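Local coordinates for probable branched-chain amino acid ABC transporter, amino acid binding protein (Thermus thermophilus, PDB 3LKB) that binds valine and is probably the solute-binding protein that hands branched-chain amino acids to an ABC transporter, at residues R65-A70 against L97-I102; Q129-L134 against R164-E169; D176-G181 against T188-R193; K192-A197 against L223-L228. The protein carries 2 engineered substitutions. All blocks are in the same frame, centred on the assembly; numbering follows the deposited sequence.

Interaction 1 of 4, residues R65-A70 against L97-I102; sequences RFFEEA and LRIPTI
Phe67 reaches from helix 60-72 with its ring edge-on to the methyl end of Ile99: CD1 of Ile99 lies in the ring plane, 3.9 Å from CE1 of Phe67. The two side chains point at one another across the gap. CG of Phe67 stands anti to the backbone N (chi1 180°), which sends the ring out from the helix toward 97-102. Leu97 adds a looser touch, its CD1 lying 4.3 Å from CZ of Phe67 at an oblique angle; the placing of that methyl is doubtful, because the model crowds it against Ile99. Between Leu97 and Ile99 the backbone turns at Arg98, whose positive phi belongs to the Schellman motif ending helix 84-97. Just beyond, OG1 of Thr101 donates a 3.0 Å hydrogen bond to O of Ile99, tilted 29° from the carbonyl plane. This bond ties the entry of strand 101-103 back to the residue that meets Phe67. Phe79 of the adjacent parallel strand 79-81 stacks on the Phe67 ring, and Ile76 touches both Phe67 and Ile99. The contact thus joins a helix to the helix-to-strand turn of a Rossmann-like lobe; the two strands lead on to the valine-pocket residues Tyr82 and Ala104. No hydrogen bond crosses between the segments, so their mutual hold is wholly apolar and probably driven by burial of the aromatic ring.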
loop_
_atom_site.group_PDB
_atom_site.type_symbol
_atom_site.label_atom_id
_atom_site.label_comp_id
_atom_site.label_asym_id
_atom_site.label_seq_id
_atom_site.Cartn_x
_atom_site.Cartn_y
_atom_site.Cartn_z
ATOM N N ARG A 65 -20.689 -0.513 0.389
ATOM C CA ARG A 65 -21.004 -1.141 1.659
ATOM C C ARG A 65 -20.488 -0.220 2.738
ATOM O O ARG A 65 -21.193 0.058 3.683
ATOM C CB ARG A 65 -20.432 -2.548 1.754
ATOM C CG ARG A 65 -20.738 -3.314 3.089
ATOM C CD ARG A 65 -19.479 -3.510 4.014
ATOM N NE ARG A 65 -18.416 -4.264 3.323
ATOM C CZ ARG A 65 -18.124 -5.547 3.539
ATOM N NH1 ARG A 65 -18.803 -6.232 4.453
ATOM N NH2 ARG A 65 -17.152 -6.152 2.840
ATOM N N PHE A 66 -19.283 0.305 2.577
ATOM C CA PHE A 66 -18.720 1.177 3.618
ATOM C C PHE A 66 -19.489 2.492 3.780
ATOM O O PHE A 66 -19.635 3.002 4.880
ATOM C CB PHE A 66 -17.270 1.483 3.348
ATOM C CG PHE A 66 -16.370 0.293 3.461
ATOM C CD1 PHE A 66 -16.690 -0.765 4.318
ATOM C CD2 PHE A 66 -15.162 0.239 2.718
ATOM C CE1 PHE A 66 -15.852 -1.877 4.409
ATOM C CE2 PHE A 66 -14.303 -0.837 2.812
ATOM C CZ PHE A 66 -14.627 -1.909 3.650
ATOM N N PHE A 67 -20.014 3.005 2.677
ATOM C CA PHE A 67 -20.800 4.201 2.694
ATOM C C PHE A 67 -22.143 3.989 3.362
ATOM O O PHE A 67 -22.593 4.847 4.147
ATOM C CB PHE A 67 -21.024 4.660 1.264
ATOM C CG PHE A 67 -21.839 5.908 1.148
ATOM C CD1 PHE A 67 -21.441 7.094 1.787
ATOM C CD2 PHE A 67 -22.985 5.903 0.397
ATOM C CE1 PHE A 67 -22.180 8.245 1.671
ATOM C CE2 PHE A 67 -23.748 7.074 0.256
ATOM C CZ PHE A 67 -23.356 8.248 0.885
ATOM N N GLU A 68 -22.784 2.859 3.058
ATOM C CA GLU A 68 -24.083 2.549 3.673
ATOM C C GLU A 68 -23.964 2.392 5.178
ATOM O O GLU A 68 -24.772 2.966 5.896
ATOM C CB GLU A 68 -24.783 1.361 3.041
ATOM C CG GLU A 68 -25.362 1.721 1.692
ATOM C CD GLU A 68 -25.708 0.506 0.828
ATOM O OE1 GLU A 68 -25.223 -0.643 1.091
ATOM O OE2 GLU A 68 -26.467 0.720 -0.145
ATOM N N GLU A 69 -22.934 1.660 5.622
ATOM C CA GLU A 69 -22.611 1.508 7.037
ATOM C C GLU A 69 -22.385 2.869 7.639
ATOM O O GLU A 69 -22.994 3.178 8.660
ATOM C CB GLU A 69 -21.378 0.632 7.278
ATOM C CG GLU A 69 -20.706 0.854 8.667
ATOM C CD GLU A 69 -19.223 0.400 8.732
ATOM O OE1 GLU A 69 -18.374 0.933 7.952
ATOM O OE2 GLU A 69 -18.915 -0.466 9.576
ATOM N N ALA A 70 -21.548 3.681 6.997
ATOM C CA ALA A 70 -21.237 5.007 7.500
ATOM C C ALA A 70 -22.456 5.951 7.541
ATOM O O ALA A 70 -22.475 6.846 8.366
ATOM C CB ALA A 70 -20.095 5.637 6.710
ATOM N N LEU A 97 -29.937 11.163 -0.417
ATOM C CA LEU A 97 -29.801 11.479 0.985
ATOM C C LEU A 97 -29.140 12.813 1.294
ATOM O O LEU A 97 -28.898 13.113 2.453
ATOM C CB LEU A 97 -29.156 10.304 1.742
ATOM C CG LEU A 97 -27.858 9.744 1.230
ATOM C CD1 LEU A 97 -26.792 10.592 1.834
ATOM C CD2 LEU A 97 -27.681 8.291 1.661
ATOM N N ARG A 98 -28.863 13.611 0.259
ATOM C CA ARG A 98 -28.342 14.960 0.444
ATOM C C ARG A 98 -27.088 15.048 1.338
ATOM O O ARG A 98 -26.998 15.912 2.194
ATOM C CB ARG A 98 -29.423 15.875 1.049
ATOM C CG ARG A 98 -30.769 15.841 0.365
ATOM C CD ARG A 98 -31.754 16.725 1.080
ATOM N NE ARG A 98 -33.105 16.602 0.530
ATOM C CZ ARG A 98 -33.611 17.354 -0.463
ATOM N NH1 ARG A 98 -32.886 18.298 -1.070
ATOM N NH2 ARG A 98 -34.861 17.159 -0.873
ATOM N N ILE A 99 -26.126 14.150 1.192
ATOM C CA ILE A 99 -24.891 14.416 1.936
ATOM C C ILE A 99 -23.737 14.963 1.105
ATOM O O ILE A 99 -23.288 14.313 0.162
ATOM C CB ILE A 99 -24.432 13.274 2.895
ATOM C CG1 ILE A 99 -23.529 12.294 2.206
ATOM C CG2 ILE A 99 -25.626 12.564 3.675
ATOM C CD1 ILE A 99 -22.487 11.846 3.210
ATOM N N PRO A 100 -23.252 16.164 1.463
ATOM C CA PRO A 100 -22.079 16.774 0.792
ATOM C C PRO A 100 -20.927 15.817 0.705
ATOM O O PRO A 100 -20.603 15.173 1.688
ATOM C CB PRO A 100 -21.694 17.925 1.718
ATOM C CG PRO A 100 -22.951 18.271 2.428
ATOM C CD PRO A 100 -23.674 16.945 2.639
ATOM N N THR A 101 -20.288 15.756 -0.448
ATOM C CA THR A 101 -19.305 14.728 -0.740
ATOM C C THR A 101 -18.143 15.385 -1.373
ATOM O O THR A 101 -18.313 16.086 -2.393
ATOM C CB THR A 101 -19.895 13.712 -1.719
ATOM O OG1 THR A 101 -20.892 12.985 -1.016
ATOM C CG2 THR A 101 -18.868 12.724 -2.244
ATOM N N ILE A 102 -16.973 15.197 -0.780
ATOM C CA ILE A 102 -15.769 15.804 -1.311
ATOM C C ILE A 102 -14.870 14.686 -1.812
ATOM O O ILE A 102 -14.285 13.967 -0.997
ATOM C CB ILE A 102 -15.040 16.594 -0.214
ATOM C CG1 ILE A 102 -16.013 17.605 0.390
ATOM C CG2 ILE A 102 -13.745 17.206 -0.764
ATOM C CD1 ILE A 102 -15.523 18.267 1.716
#

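Interaction 2 of 4, residues Q129-L134 against R164-E169; sequences QVVALL and RKAARE
Ala166 carries this helix-helix contact, its single methyl pointing at the 129-134 helix and meeting both branches of one valine. CB of Ala166 lies 3.8 Å from CG2 of Val131 and 3.9 Å from CG1 of Val131. The valine presents both methyls because CG1 is anti to the backbone N (chi1 175°), leaving CG2 beside that N and the pair directed across the interface. The same alanine CB also receives CD1 of Leu134 at 4.1 Å, one turn further along. One residue on, Ala167 offers its backbone: CD1 of Leu134 comes within 4.2 Å of N of Ala167, while the Ala167 side chain touches Ile174 of strand 173-179. Arg168 and Glu169 then turn to the surface, where NH1 of Arg168 and OE2 of Glu169 form a long ion pair of 3.7 Å that lies apart from the interface. The CA atoms of Val131 and Ala166 are 6.3 Å apart, and the axes of the short segments pass at 9.7 Å, an ordinary helix-packing distance. The helices run nearly parallel, crossing at -22°, as neighbours on one face of a Rossmann-like sheet joined through strand 145-150. Leu377 and Phe378 of the C-terminal helix 376-383 pack on Val131, and Ala163 and Leu170 extend the apolar seam around Leu134. Methyl against methyl, with no hydrogen bond between the segments, the buried contact is apolar, held by van der Waals contact and probably by the removal of methyls from water.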
loop_
_atom_site.group_PDB
_atom_site.type_symbol
_atom_site.label_atom_id
_atom_site.label_comp_id
_atom_site.label_asym_id
_atom_site.label_seq_id
_atom_site.Cartn_x
_atom_site.Cartn_y
_atom_site.Cartn_z
ATOM N N GLN A 129 -7.248 20.096 -16.627
ATOM C CA GLN A 129 -5.835 19.719 -16.557
ATOM C C GLN A 129 -5.356 19.254 -17.914
ATOM O O GLN A 129 -4.387 19.777 -18.437
ATOM C CB GLN A 129 -5.626 18.600 -15.466
ATOM C CG GLN A 129 -5.826 19.143 -14.057
ATOM C CD GLN A 129 -5.972 18.075 -13.009
ATOM O OE1 GLN A 129 -5.586 16.918 -13.184
ATOM N NE2 GLN A 129 -6.567 18.451 -11.919
ATOM N N VAL A 130 -6.024 18.281 -18.492
ATOM C CA VAL A 130 -5.637 17.736 -19.751
ATOM C C VAL A 130 -5.717 18.750 -20.908
ATOM O O VAL A 130 -4.805 18.845 -21.659
ATOM C CB VAL A 130 -6.356 16.399 -20.095
ATOM C CG1 VAL A 130 -6.261 16.098 -21.479
ATOM C CG2 VAL A 130 -5.843 15.316 -19.350
ATOM N N VAL A 131 -6.791 19.514 -20.981
ATOM C CA VAL A 131 -6.929 20.614 -21.896
ATOM C C VAL A 131 -5.868 21.710 -21.665
ATOM O O VAL A 131 -5.377 22.272 -22.576
ATOM C CB VAL A 131 -8.377 21.202 -21.873
ATOM C CG1 VAL A 131 -8.513 22.375 -22.684
ATOM C CG2 VAL A 131 -9.357 20.212 -22.221
ATOM N N ALA A 132 -5.517 21.973 -20.429
ATOM C CA ALA A 132 -4.487 22.930 -20.166
ATOM C C ALA A 132 -3.151 22.473 -20.740
ATOM O O ALA A 132 -2.473 23.238 -21.350
ATOM C CB ALA A 132 -4.392 23.273 -18.699
ATOM N N LEU A 133 -2.817 21.232 -20.512
ATOM C CA LEU A 133 -1.662 20.601 -21.145
ATOM C C LEU A 133 -1.678 20.634 -22.707
ATOM O O LEU A 133 -0.639 20.864 -23.346
ATOM C CB LEU A 133 -1.566 19.126 -20.691
ATOM C CG LEU A 133 -1.204 18.933 -19.221
ATOM C CD1 LEU A 133 -1.443 17.531 -18.825
ATOM C CD2 LEU A 133 0.248 19.403 -18.889
ATOM N N LEU A 134 -2.821 20.351 -23.306
ATOM C CA LEU A 134 -2.919 20.410 -24.759
ATOM C C LEU A 134 -2.687 21.808 -25.239
ATOM O O LEU A 134 -2.074 21.976 -26.301
ATOM C CB LEU A 134 -4.255 19.917 -25.290
ATOM C CG LEU A 134 -4.554 18.424 -25.082
ATOM C CD1 LEU A 134 -5.990 18.085 -25.472
ATOM C CD2 LEU A 134 -3.590 17.542 -25.832
ATOM N N ARG A 164 -10.320 15.198 -26.879
ATOM C CA ARG A 164 -10.520 15.053 -28.300
ATOM C C ARG A 164 -11.083 16.363 -28.823
ATOM O O ARG A 164 -10.573 16.944 -29.813
ATOM C CB ARG A 164 -11.444 13.879 -28.641
ATOM C CG ARG A 164 -10.849 12.497 -28.349
ATOM C CD ARG A 164 -11.693 11.411 -29.047
ATOM N NE ARG A 164 -11.391 10.012 -28.698
ATOM C CZ ARG A 164 -10.479 9.262 -29.330
ATOM N NH1 ARG A 164 -9.759 9.798 -30.314
ATOM N NH2 ARG A 164 -10.267 7.985 -28.973
ATOM N N LYS A 165 -12.114 16.868 -28.166
ATOM C CA LYS A 165 -12.656 18.066 -28.724
ATOM C C LYS A 165 -11.728 19.269 -28.593
ATOM O O LYS A 165 -11.718 20.088 -29.492
ATOM C CB LYS A 165 -14.127 18.323 -28.361
ATOM C CG LYS A 165 -14.450 18.637 -26.985
ATOM C CD LYS A 165 -15.151 17.435 -26.314
ATOM C CE LYS A 165 -16.442 17.028 -26.991
ATOM N NZ LYS A 165 -17.593 17.159 -26.032
ATOM N N ALA A 166 -10.928 19.355 -27.519
ATOM C CA ALA A 166 -9.910 20.397 -27.404
ATOM C C ALA A 166 -8.834 20.250 -28.471
ATOM O O ALA A 166 -8.405 21.240 -29.030
ATOM C CB ALA A 166 -9.282 20.428 -25.988
ATOM N N ALA A 167 -8.414 19.019 -28.762
ATOM C CA ALA A 167 -7.380 18.783 -29.764
ATOM C C ALA A 167 -7.842 19.276 -31.111
ATOM O O ALA A 167 -7.092 19.911 -31.854
ATOM C CB ALA A 167 -7.039 17.339 -29.859
ATOM N N ARG A 168 -9.101 19.000 -31.398
ATOM C CA ARG A 168 -9.699 19.453 -32.606
ATOM C C ARG A 168 -9.617 20.989 -32.648
ATOM O O ARG A 168 -9.147 21.566 -33.637
ATOM C CB ARG A 168 -11.136 18.908 -32.728
ATOM C CG ARG A 168 -12.054 19.783 -33.568
ATOM C CD ARG A 168 -13.528 19.328 -33.488
ATOM N NE ARG A 168 -14.332 19.703 -34.671
ATOM C CZ ARG A 168 -14.658 20.950 -35.044
ATOM N NH1 ARG A 168 -14.231 22.036 -34.364
ATOM N NH2 ARG A 168 -15.410 21.112 -36.139
ATOM N N GLU A 169 -10.016 21.649 -31.569
ATOM C CA GLU A 169 -10.079 23.113 -31.591
ATOM C C GLU A 169 -8.723 23.770 -31.790
ATOM O O GLU A 169 -8.639 24.859 -32.349
ATOM C CB GLU A 169 -10.731 23.656 -30.325
ATOM C CG GLU A 169 -12.245 23.517 -30.300
ATOM C CD GLU A 169 -12.945 24.647 -31.059
ATOM O OE1 GLU A 169 -12.349 25.750 -31.164
ATOM O OE2 GLU A 169 -14.074 24.439 -31.555
#

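Interaction 3 of 4, residues D176-G181 against T188-R193; sequences DVQEVG and TALLKR
Leu190 of helix 188-196 and Val180, just past the end of strand 173-179, form the apolar contact: CD2 of Leu190 meets CG2 of Val180 at 3.9 Å. With its CG anti to the backbone N (chi1 161°), Leu190 splays its two methyls toward different residues of the 176-181 segment. CD1 goes to Gln178, and the leucine and glutamine run alongside one another, pointing contrary ways. The exact overlap there is doubtful, since the model brings this methyl too near the glutamine chain. Between the two segments no hydrogen bond forms. Within the strand, the Gln178 chain bends at its second torsion (chi2 -66°), and its NE2 gives a weak 3.4 Å hydrogen bond to OD2 of Asp176. Arg193 approaches this carboxylate without contact, its NE being 6.2 Å from OD2 of Asp176, so any attraction is probably modest. Asp176, Gln178 and Val180 all turn toward the helix, whereas Glu179, between them, makes a salt bridge with Arg157. Strand 173-179 is the outermost of its sheet in this chain, bonded to strand 145-150; the helix leads on to strand 201-205 in a beta-alpha-beta crossover. Rather than a closed hydrophobic core, the chemistry implies a partly exposed margin, where Leu190 rests on one methyl of Val180 and Gln178 lies nearby in a less certain overlap.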
loop_
_atom_site.group_PDB
_atom_site.type_symbol
_atom_site.label_atom_id
_atom_site.label_comp_id
_atom_site.label_asym_id
_atom_site.label_seq_id
_atom_site.Cartn_x
_atom_site.Cartn_y
_atom_site.Cartn_z
ATOM N N ASP A 176 -3.539 8.146 -31.105
ATOM C CA ASP A 176 -3.923 6.927 -30.436
ATOM C C ASP A 176 -4.352 7.270 -29.045
ATOM O O ASP A 176 -3.958 8.321 -28.511
ATOM C CB ASP A 176 -2.740 5.957 -30.381
ATOM C CG ASP A 176 -3.176 4.496 -30.431
ATOM O OD1 ASP A 176 -4.395 4.251 -30.303
ATOM O OD2 ASP A 176 -2.289 3.596 -30.592
ATOM N N VAL A 177 -5.209 6.417 -28.497
ATOM C CA VAL A 177 -5.412 6.318 -27.079
ATOM C C VAL A 177 -5.395 4.873 -26.584
ATOM O O VAL A 177 -6.148 3.983 -27.044
ATOM C CB VAL A 177 -6.573 7.226 -26.528
ATOM C CG1 VAL A 177 -7.315 7.956 -27.620
ATOM C CG2 VAL A 177 -7.504 6.530 -25.539
ATOM N N GLN A 178 -4.463 4.667 -25.669
ATOM C CA GLN A 178 -4.148 3.399 -25.083
ATOM C C GLN A 178 -4.397 3.407 -23.579
ATOM O O GLN A 178 -4.074 4.363 -22.878
ATOM C CB GLN A 178 -2.658 3.119 -25.255
ATOM C CG GLN A 178 -2.193 2.722 -26.641
ATOM C CD GLN A 178 -2.730 1.391 -27.087
ATOM O OE1 GLN A 178 -2.650 0.402 -26.364
ATOM N NE2 GLN A 178 -3.294 1.363 -28.290
ATOM N N GLU A 179 -4.866 2.307 -23.073
ATOM C CA GLU A 179 -5.084 2.065 -21.700
ATOM C C GLU A 179 -3.926 1.248 -21.151
ATOM O O GLU A 179 -3.664 0.226 -21.644
ATOM C CB GLU A 179 -6.452 1.397 -21.529
ATOM C CG GLU A 179 -7.573 2.407 -21.365
ATOM C CD GLU A 179 -9.017 1.905 -21.507
ATOM O OE1 GLU A 179 -9.390 0.875 -20.977
ATOM O OE2 GLU A 179 -9.822 2.587 -22.123
ATOM N N VAL A 180 -3.218 1.769 -20.166
ATOM C CA VAL A 180 -2.135 1.078 -19.483
ATOM C C VAL A 180 -2.277 1.140 -17.963
ATOM O O VAL A 180 -2.316 2.179 -17.386
ATOM C CB VAL A 180 -0.725 1.600 -19.904
ATOM C CG1 VAL A 180 0.366 0.870 -19.276
ATOM C CG2 VAL A 180 -0.564 1.665 -21.346
ATOM N N GLY A 181 -2.340 -0.020 -17.334
ATOM C CA GLY A 181 -2.431 -0.148 -15.897
ATOM C C GLY A 181 -1.179 -0.507 -15.156
ATOM O O GLY A 181 -0.134 -0.485 -15.699
ATOM N N THR A 188 7.786 -1.301 -24.382
ATOM C CA THR A 188 8.473 -1.294 -25.707
ATOM C C THR A 188 7.525 -1.271 -26.897
ATOM O O THR A 188 7.582 -0.342 -27.696
ATOM C CB THR A 188 9.483 -2.457 -25.861
ATOM O OG1 THR A 188 10.506 -2.313 -24.877
ATOM C CG2 THR A 188 10.183 -2.385 -27.208
ATOM N N ALA A 189 6.657 -2.271 -27.010
ATOM C CA ALA A 189 5.732 -2.310 -28.124
ATOM C C ALA A 189 4.891 -1.020 -28.253
ATOM O O ALA A 189 4.654 -0.503 -29.347
ATOM C CB ALA A 189 4.812 -3.559 -28.036
ATOM N N LEU A 190 4.421 -0.506 -27.131
ATOM C CA LEU A 190 3.514 0.604 -27.192
ATOM C C LEU A 190 4.297 1.819 -27.632
ATOM O O LEU A 190 3.882 2.550 -28.503
ATOM C CB LEU A 190 2.863 0.831 -25.834
ATOM C CG LEU A 190 2.249 2.190 -25.609
ATOM C CD1 LEU A 190 0.932 2.202 -26.359
ATOM C CD2 LEU A 190 2.031 2.353 -24.148
ATOM N N LEU A 191 5.452 2.013 -27.035
ATOM C CA LEU A 191 6.300 3.130 -27.409
ATOM C C LEU A 191 6.768 3.070 -28.887
ATOM O O LEU A 191 6.785 4.101 -29.579
ATOM C CB LEU A 191 7.464 3.270 -26.416
ATOM C CG LEU A 191 7.086 3.713 -24.993
ATOM C CD1 LEU A 191 8.168 3.384 -24.003
ATOM C CD2 LEU A 191 6.726 5.214 -24.900
ATOM N N LYS A 192 7.135 1.879 -29.362
ATOM C CA LYS A 192 7.503 1.663 -30.792
ATOM C C LYS A 192 6.339 1.976 -31.751
ATOM O O LYS A 192 6.552 2.553 -32.785
ATOM C CB LYS A 192 7.984 0.225 -31.033
ATOM C CG LYS A 192 9.468 -0.019 -31.171
ATOM C CD LYS A 192 10.336 0.756 -30.214
ATOM C CE LYS A 192 11.564 -0.107 -29.789
ATOM N NZ LYS A 192 12.806 -0.123 -30.659
ATOM N N ARG A 193 5.119 1.618 -31.369
ATOM C CA ARG A 193 3.899 2.013 -32.072
ATOM C C ARG A 193 3.788 3.535 -32.217
ATOM O O ARG A 193 3.552 4.035 -33.324
ATOM C CB ARG A 193 2.658 1.477 -31.341
ATOM C CG ARG A 193 1.820 0.417 -32.068
ATOM C CD ARG A 193 1.107 1.041 -33.301
ATOM N NE ARG A 193 2.039 1.270 -34.434
ATOM C CZ ARG A 193 1.716 1.723 -35.659
ATOM N NH1 ARG A 193 0.453 2.038 -35.991
ATOM N NH2 ARG A 193 2.683 1.856 -36.564
#

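Interaction 4 of 4, residues K192-A197 against L223-L228; sequences KRFEQA and LKMRHL
The side chain of Phe194 leaves its helix with CG anti to the carbonyl carbon (chi1 -73°), and Met225 comes to meet it through an extended chain that bends at the last torsion (chi3 -66°). SD of Met225 ends 3.9 Å from CB of Phe194 and lies near the plane of the ring, at its edge, so the sulfur is beside the aromatic group and not over its face. A second touch joins Glu195 and Leu223, whose side chains cross at a slant. CD2 of Leu223 sits 3.9 Å from OE2 of Glu195 and 4.0 Å from CD of Glu195, a methyl against an exposed carboxylate with no hydrogen bond between the segments. Away from the interface, NH2 of Arg193 donates a 3.0 Å bond to OE1 of Gln196, the donor above the amide carbonyl plane. Phe194 also packs on Val202 of strand 201-205 and on Asp176 and Gln178 of strand 173-179, while Met225 shares Val202. The contact therefore sets the C-terminal part of helix 188-196 against the turn that follows helix 208-220 and leads into strand 226-229, the neighbour of strand 201-205.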
loop_
_atom_site.group_PDB
_atom_site.type_symbol
_atom_site.label_atom_id
_atom_site.label_comp_id
_atom_site.label_asym_id
_atom_site.label_seq_id
_atom_site.Cartn_x
_atom_site.Cartn_y
_atom_site.Cartn_z
ATOM N N LYS A 192 7.135 1.879 -29.362
ATOM C CA LYS A 192 7.503 1.663 -30.792
ATOM C C LYS A 192 6.339 1.976 -31.751
ATOM O O LYS A 192 6.552 2.553 -32.785
ATOM C CB LYS A 192 7.984 0.225 -31.033
ATOM C CG LYS A 192 9.468 -0.019 -31.171
ATOM C CD LYS A 192 10.336 0.756 -30.214
ATOM C CE LYS A 192 11.564 -0.107 -29.789
ATOM N NZ LYS A 192 12.806 -0.123 -30.659
ATOM N N ARG A 193 5.119 1.618 -31.369
ATOM C CA ARG A 193 3.899 2.013 -32.072
ATOM C C ARG A 193 3.788 3.535 -32.217
ATOM O O ARG A 193 3.552 4.035 -33.324
ATOM C CB ARG A 193 2.658 1.477 -31.341
ATOM C CG ARG A 193 1.820 0.417 -32.068
ATOM C CD ARG A 193 1.107 1.041 -33.301
ATOM N NE ARG A 193 2.039 1.270 -34.434
ATOM C CZ ARG A 193 1.716 1.723 -35.659
ATOM N NH1 ARG A 193 0.453 2.038 -35.991
ATOM N NH2 ARG A 193 2.683 1.856 -36.564
ATOM N N PHE A 194 3.976 4.257 -31.108
ATOM C CA PHE A 194 3.942 5.745 -31.084
ATOM C C PHE A 194 5.018 6.366 -31.957
ATOM O O PHE A 194 4.764 7.289 -32.702
ATOM C CB PHE A 194 4.112 6.264 -29.651
ATOM C CG PHE A 194 2.898 6.061 -28.775
ATOM C CD1 PHE A 194 1.759 5.386 -29.255
ATOM C CD2 PHE A 194 2.913 6.498 -27.459
ATOM C CE1 PHE A 194 0.634 5.201 -28.464
ATOM C CE2 PHE A 194 1.793 6.326 -26.624
ATOM C CZ PHE A 194 0.645 5.677 -27.117
ATOM N N GLU A 195 6.228 5.833 -31.854
ATOM C CA GLU A 195 7.324 6.311 -32.640
ATOM C C GLU A 195 7.026 6.110 -34.143
ATOM O O GLU A 195 7.308 7.001 -34.909
ATOM C CB GLU A 195 8.626 5.627 -32.226
ATOM C CG GLU A 195 9.589 5.464 -33.405
ATOM C CD GLU A 195 11.035 5.544 -33.011
ATOM O OE1 GLU A 195 11.658 4.463 -32.870
ATOM O OE2 GLU A 195 11.549 6.679 -32.834
ATOM N N GLN A 196 6.430 4.976 -34.552
ATOM C CA GLN A 196 6.136 4.734 -35.990
ATOM C C GLN A 196 5.127 5.736 -36.534
ATOM O O GLN A 196 5.235 6.223 -37.691
ATOM C CB GLN A 196 5.613 3.317 -36.262
ATOM C CG GLN A 196 6.622 2.261 -35.963
ATOM C CD GLN A 196 6.088 0.853 -36.215
ATOM O OE1 GLN A 196 5.147 0.391 -35.539
ATOM N NE2 GLN A 196 6.697 0.150 -37.196
ATOM N N ALA A 197 4.156 6.042 -35.684
ATOM C CA ALA A 197 3.065 6.924 -36.052
ATOM C C ALA A 197 3.498 8.365 -35.914
ATOM O O ALA A 197 2.704 9.253 -36.136
ATOM C CB ALA A 197 1.852 6.635 -35.180
ATOM N N LEU A 223 14.023 7.673 -26.862
ATOM C CA LEU A 223 13.030 8.379 -27.680
ATOM C C LEU A 223 12.956 9.871 -27.358
ATOM O O LEU A 223 13.310 10.290 -26.251
ATOM C CB LEU A 223 11.649 7.776 -27.529
ATOM C CG LEU A 223 11.446 6.267 -27.652
ATOM C CD1 LEU A 223 10.023 5.942 -27.294
ATOM C CD2 LEU A 223 11.761 5.761 -29.050
ATOM N N LYS A 224 12.475 10.657 -28.317
ATOM C CA LYS A 224 12.393 12.106 -28.158
ATOM C C LYS A 224 10.991 12.657 -27.799
ATOM O O LYS A 224 10.831 13.872 -27.637
ATOM C CB LYS A 224 12.886 12.826 -29.427
ATOM C CG LYS A 224 14.156 12.251 -30.082
ATOM C CD LYS A 224 15.442 12.501 -29.255
ATOM C CE LYS A 224 16.687 11.964 -29.984
ATOM N NZ LYS A 224 16.601 12.227 -31.464
ATOM N N MET A 225 9.988 11.795 -27.689
ATOM C CA MET A 225 8.659 12.287 -27.408
ATOM C C MET A 225 8.690 12.924 -26.030
ATOM O O MET A 225 9.387 12.456 -25.118
ATOM C CB MET A 225 7.611 11.178 -27.370
ATOM C CG MET A 225 7.806 9.991 -28.301
ATOM S SD MET A 225 6.582 8.728 -27.911
ATOM C CE MET A 225 7.164 8.316 -26.325
ATOM N N ARG A 226 7.929 13.990 -25.893
ATOM C CA ARG A 226 7.723 14.633 -24.620
ATOM C C ARG A 226 6.522 14.017 -23.869
ATOM O O ARG A 226 5.474 13.737 -24.473
ATOM C CB ARG A 226 7.532 16.122 -24.866
ATOM C CG ARG A 226 6.947 16.874 -23.713
ATOM C CD ARG A 226 8.020 17.277 -22.692
ATOM N NE ARG A 226 9.065 18.022 -23.368
ATOM C CZ ARG A 226 9.771 19.009 -22.823
ATOM N NH1 ARG A 226 9.585 19.420 -21.557
ATOM N NH2 ARG A 226 10.698 19.584 -23.570
ATOM N N HIS A 227 6.686 13.808 -22.555
ATOM C CA HIS A 227 5.598 13.366 -21.684
ATOM C C HIS A 227 5.028 14.434 -20.734
ATOM O O HIS A 227 5.749 15.225 -20.112
ATOM C CB HIS A 227 5.982 12.101 -20.911
ATOM C CG HIS A 227 6.431 10.967 -21.782
ATOM N ND1 HIS A 227 7.593 11.017 -22.521
ATOM C CD2 HIS A 227 5.895 9.743 -22.004
ATOM C CE1 HIS A 227 7.750 9.874 -23.173
ATOM N NE2 HIS A 227 6.721 9.092 -22.888
ATOM N N LEU A 228 3.701 14.428 -20.635
ATOM C CA LEU A 228 2.944 15.351 -19.808
ATOM C C LEU A 228 1.879 14.555 -19.070
ATOM O O LEU A 228 1.593 13.412 -19.425
ATOM C CB LEU A 228 2.298 16.468 -20.666
ATOM C CG LEU A 228 3.179 17.065 -21.803
ATOM C CD1 LEU A 228 3.280 16.142 -23.039
ATOM C CD2 LEU A 228 2.616 18.444 -22.217
#

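From the N terminus, interaction 1 comes first, closing a loop through strand 79-81 and helix 84-97 in one lobe; its centre lies 33 to 43 Å from the centres of the other three. The chain then enters the second lobe, where interaction 2 pairs helices 126-140 and 160-170 across a loop that holds strand 145-150 and the short helix 154-157. Interaction 3 follows as a short closure from edge strand 173-179 to helix 188-196, and interaction 4 begins on that helix, sharing Lys192 and Arg193, to reach the start of strand 226-229. None nests or crosses. Leu191 touches Leu223 and Met225, linking interactions 3 and 4, while Leu133 meets Leu228 and Arg164 meets Val177, bringing interaction 2 against the same sheet.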